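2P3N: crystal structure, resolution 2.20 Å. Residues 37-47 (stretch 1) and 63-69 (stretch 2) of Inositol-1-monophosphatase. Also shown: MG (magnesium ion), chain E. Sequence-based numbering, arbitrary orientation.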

# COMPACT_ATOMS: atom_id res chain seq x y z
N ILE A 37 22.68 -8.50 15.75
CA ILE A 37 22.04 -7.64 16.74
C ILE A 37 20.58 -7.96 17.04
O ILE A 37 19.92 -8.74 16.34
N VAL A 38 20.08 -7.34 18.09
CA VAL A 38 18.70 -7.50 18.50
C VAL A 38 18.30 -6.16 19.11
O VAL A 38 19.17 -5.39 19.56
N THR A 39 17.00 -5.88 19.11
CA THR A 39 16.50 -4.63 19.68
C THR A 39 15.38 -4.94 20.65
O THR A 39 14.99 -6.10 20.82
N GLU A 40 14.88 -3.90 21.30
CA GLU A 40 13.79 -4.05 22.26
C GLU A 40 12.48 -4.32 21.51
O GLU A 40 11.52 -4.83 22.10
N ILE A 41 12.44 -3.98 20.22
CA ILE A 41 11.22 -4.21 19.44
C ILE A 41 11.16 -5.67 18.99
O ILE A 41 10.07 -6.20 18.77
N ASP A 42 12.32 -6.32 18.87
CA ASP A 42 12.35 -7.74 18.50
C ASP A 42 11.60 -8.47 19.63
O ASP A 42 10.74 -9.32 19.38
N ARG A 43 11.93 -8.10 20.87
CA ARG A 43 11.33 -8.68 22.07
C ARG A 43 9.86 -8.33 22.27
O ARG A 43 9.05 -9.17 22.64
N GLU A 44 9.53 -7.07 22.05
CA GLU A 44 8.17 -6.62 22.21
C GLU A 44 7.29 -7.33 21.18
O GLU A 44 6.16 -7.72 21.48
N ALA A 45 7.83 -7.52 19.98
CA ALA A 45 7.11 -8.18 18.91
C ALA A 45 6.93 -9.65 19.27
O ALA A 45 5.88 -10.24 19.01
N GLN A 46 7.96 -10.22 19.88
CA GLN A 46 7.92 -11.62 20.27
C GLN A 46 6.94 -11.85 21.40
O GLN A 46 6.28 -12.88 21.45
N ARG A 47 6.86 -10.88 22.32
CA ARG A 47 5.95 -10.99 23.46
C ARG A 47 4.53 -10.97 22.92
O ARG A 47 3.69 -11.80 23.26
N MET A 63 9.29 -21.97 20.34
CA MET A 63 10.72 -21.86 20.15
C MET A 63 10.81 -20.53 19.42
O MET A 63 10.47 -20.43 18.24
N ALA A 64 11.26 -19.51 20.14
CA ALA A 64 11.38 -18.17 19.59
C ALA A 64 12.83 -17.70 19.63
O ALA A 64 13.54 -17.91 20.62
N GLU A 65 13.28 -17.08 18.54
CA GLU A 65 14.65 -16.60 18.45
C GLU A 65 15.14 -15.96 19.73
O GLU A 65 16.07 -16.44 20.36
N GLU A 66 14.50 -14.87 20.12
CA GLU A 66 14.88 -14.14 21.30
C GLU A 66 14.56 -14.82 22.63
O GLU A 66 13.64 -14.40 23.33
N GLY A 67 15.30 -15.87 22.98
CA GLY A 67 15.07 -16.51 24.27
C GLY A 67 14.36 -17.84 24.44
O GLY A 67 14.96 -18.80 24.90
N ILE A 68 13.07 -17.92 24.10
CA ILE A 68 12.31 -19.16 24.28
C ILE A 68 12.76 -20.30 23.37
O ILE A 68 12.56 -20.26 22.16
N PHE A 69 13.35 -21.34 23.97
CA PHE A 69 13.84 -22.48 23.19
C PHE A 69 13.26 -23.83 23.61
O PHE A 69 14.00 -24.80 23.78

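The contact between the two stretches is small, 288 Å² with both sides summed, and two residues supply most of it: Gln 46, with 102 Å² covered, and Glu 66, with 97 Å². The CA-to-CB bonds of both point toward the opposing stretch, and the backbones come nearest at Arg 43 and Glu 66, whose CA atoms are 6.6 Å apart.

Gln 46 leaves the helix with chi1 at -167° (t) and chi2 at -178° (t), an extended chain that carries its amide to the backbone of stretch 2. The amide is probably turned over in the model, so the identity of its two terminal atoms should not be relied on. Its position is informative nonetheless: one end lies near Glu 66 O and the other near Glu 66 N, and with the group turned back both approaches may be hydrogen bonds. The side chain also packs against Ala 64, whose CB points toward the helix, and reaches the neighbourhood of Ile 68, an m/t rotamer (chi1 -42°, chi2 171°).

Glu 66 reaches back along stretch 1. Its chi1 of -97° lies between wells, while chi2 is 62° (p), and this bent path brings the carboxylate to Val 38 and Asp 42. Glu 66 OE2 is 3.4 Å from Val 38 CG2, and Glu 66 OE1 is 3.6 Å from Asp 42 CB. Both partners point toward stretch 2, Val 38 with chi1 at 61° (p) and Asp 42 with chi1 at -72° (m). Arg 43, directed sideways, adds a looser contact, its CG 4.4 Å from Glu 66 CG.

The approach of Glu 66 to Asp 42 brings like charges together, with Asp 42 OD1 3.9 Å from Glu 66 OE1. Water 2 bridges these oxygens, donating to Asp 42 OD1 at 2.8 Å and to Glu 66 OE1 at 2.8 Å. The same water binds the magnesium ion, its O 2.3 Å from MG, so the metal is linked through it to both carboxylates. Glu 65 coordinates directly, OE1 to MG at 2.1 Å, from a t/t rotamer whose CA-to-CB bond points sideways.

The other carboxylate oxygen of Asp 42 is held within its own stretch: OD2 accepts from Thr 39 N at 2.8 Å and from Thr 39 OG1 at 2.5 Å. Thr 39 OG1 in turn accepts from Ile 41 N at 3.2 Å, capping the helix. No clear direct hydrogen bond crosses between the stretches in the model as deposited.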

# COMPACT_ATOMS: atom_id res chain seq x y z
CB ILE A 37 22.10 -6.17 16.29
CG1 ILE A 37 21.39 -6.03 14.93
CG2 ILE A 37 23.54 -5.70 16.21
CD1 ILE A 37 21.08 -4.61 14.53
CB VAL A 38 18.55 -8.64 19.56
CG1 VAL A 38 19.35 -8.31 20.82
CG2 VAL A 38 17.07 -8.85 19.90
CB THR A 39 15.97 -3.68 18.57
OG1 THR A 39 14.72 -4.16 18.05
CG2 THR A 39 16.97 -3.58 17.44
CB GLU A 40 13.66 -2.78 23.11
CG GLU A 40 12.65 -2.89 24.25
CD GLU A 40 13.05 -3.93 25.30
OE1 GLU A 40 12.18 -4.36 26.10
OE2 GLU A 40 14.25 -4.32 25.32
CB ILE A 41 11.14 -3.27 18.23
CG1 ILE A 41 11.14 -1.82 18.69
CG2 ILE A 41 9.83 -3.49 17.50
CD1 ILE A 41 12.39 -1.40 19.41
CB ASP A 42 13.80 -8.27 18.46
CG ASP A 42 14.60 -7.74 17.26
OD1 ASP A 42 14.89 -8.52 16.33
OD2 ASP A 42 14.96 -6.54 17.25
CB ARG A 43 12.07 -8.23 23.32
CG ARG A 43 13.53 -8.60 23.39
CD ARG A 43 14.09 -8.14 24.73
NE ARG A 43 15.54 -8.34 24.83
CZ ARG A 43 16.44 -7.56 24.24
NH1 ARG A 43 16.04 -6.53 23.51
NH2 ARG A 43 17.73 -7.82 24.38
CB GLU A 44 8.14 -5.10 22.03
CG GLU A 44 6.77 -4.47 22.03
CD GLU A 44 6.85 -2.96 22.09
OE1 GLU A 44 7.82 -2.39 21.55
OE2 GLU A 44 5.95 -2.35 22.68
CB ALA A 45 7.87 -8.05 17.61
CB GLN A 46 9.30 -12.08 20.71
CG GLN A 46 9.38 -13.59 20.82
CD GLN A 46 10.72 -14.06 21.30
OE1 GLN A 46 10.93 -14.24 22.50
NE2 GLN A 46 11.67 -14.23 20.37
CB ARG A 47 6.11 -9.83 24.45
CG ARG A 47 7.44 -9.78 25.18
CD ARG A 47 7.38 -8.79 26.34
NE ARG A 47 8.70 -8.44 26.86
CZ ARG A 47 9.54 -7.60 26.26
NH1 ARG A 47 9.20 -7.01 25.12
NH2 ARG A 47 10.72 -7.34 26.81
CB MET A 63 11.26 -22.99 19.28
CG MET A 63 12.78 -23.09 19.34
SD MET A 63 13.53 -23.26 17.72
CE MET A 63 12.98 -24.90 17.33
CB ALA A 64 10.46 -17.20 20.36
CB GLU A 65 14.80 -15.60 17.31
CG GLU A 65 16.09 -14.81 17.42
CD GLU A 65 16.51 -14.20 16.12
OE1 GLU A 65 15.63 -13.64 15.43
OE2 GLU A 65 17.71 -14.28 15.80
CB GLU A 66 14.24 -12.75 21.26
CG GLU A 66 15.16 -11.65 20.74
CD GLU A 66 15.59 -11.87 19.32
OE1 GLU A 66 14.73 -11.77 18.42
OE2 GLU A 66 16.79 -12.14 19.09
CB ILE A 68 10.81 -18.91 24.03
CG1 ILE A 68 10.39 -17.59 24.69
CG2 ILE A 68 9.99 -20.07 24.59
CD1 ILE A 68 8.99 -17.14 24.32
CB PHE A 69 15.37 -22.56 23.27
CG PHE A 69 16.07 -21.28 22.88
CD1 PHE A 69 15.70 -20.59 21.73
CD2 PHE A 69 17.12 -20.79 23.65
CE1 PHE A 69 16.38 -19.43 21.35
CE2 PHE A 69 17.80 -19.63 23.27
CZ PHE A 69 17.42 -18.95 22.12
MG MG E . 15.02 -12.22 14.00
O HOH W 1 18.19 -11.08 16.58
O HOH W 2 14.16 -11.14 15.79
O HOH W 3 16.65 -11.21 14.27
O HOH W 4 16.32 -13.14 12.62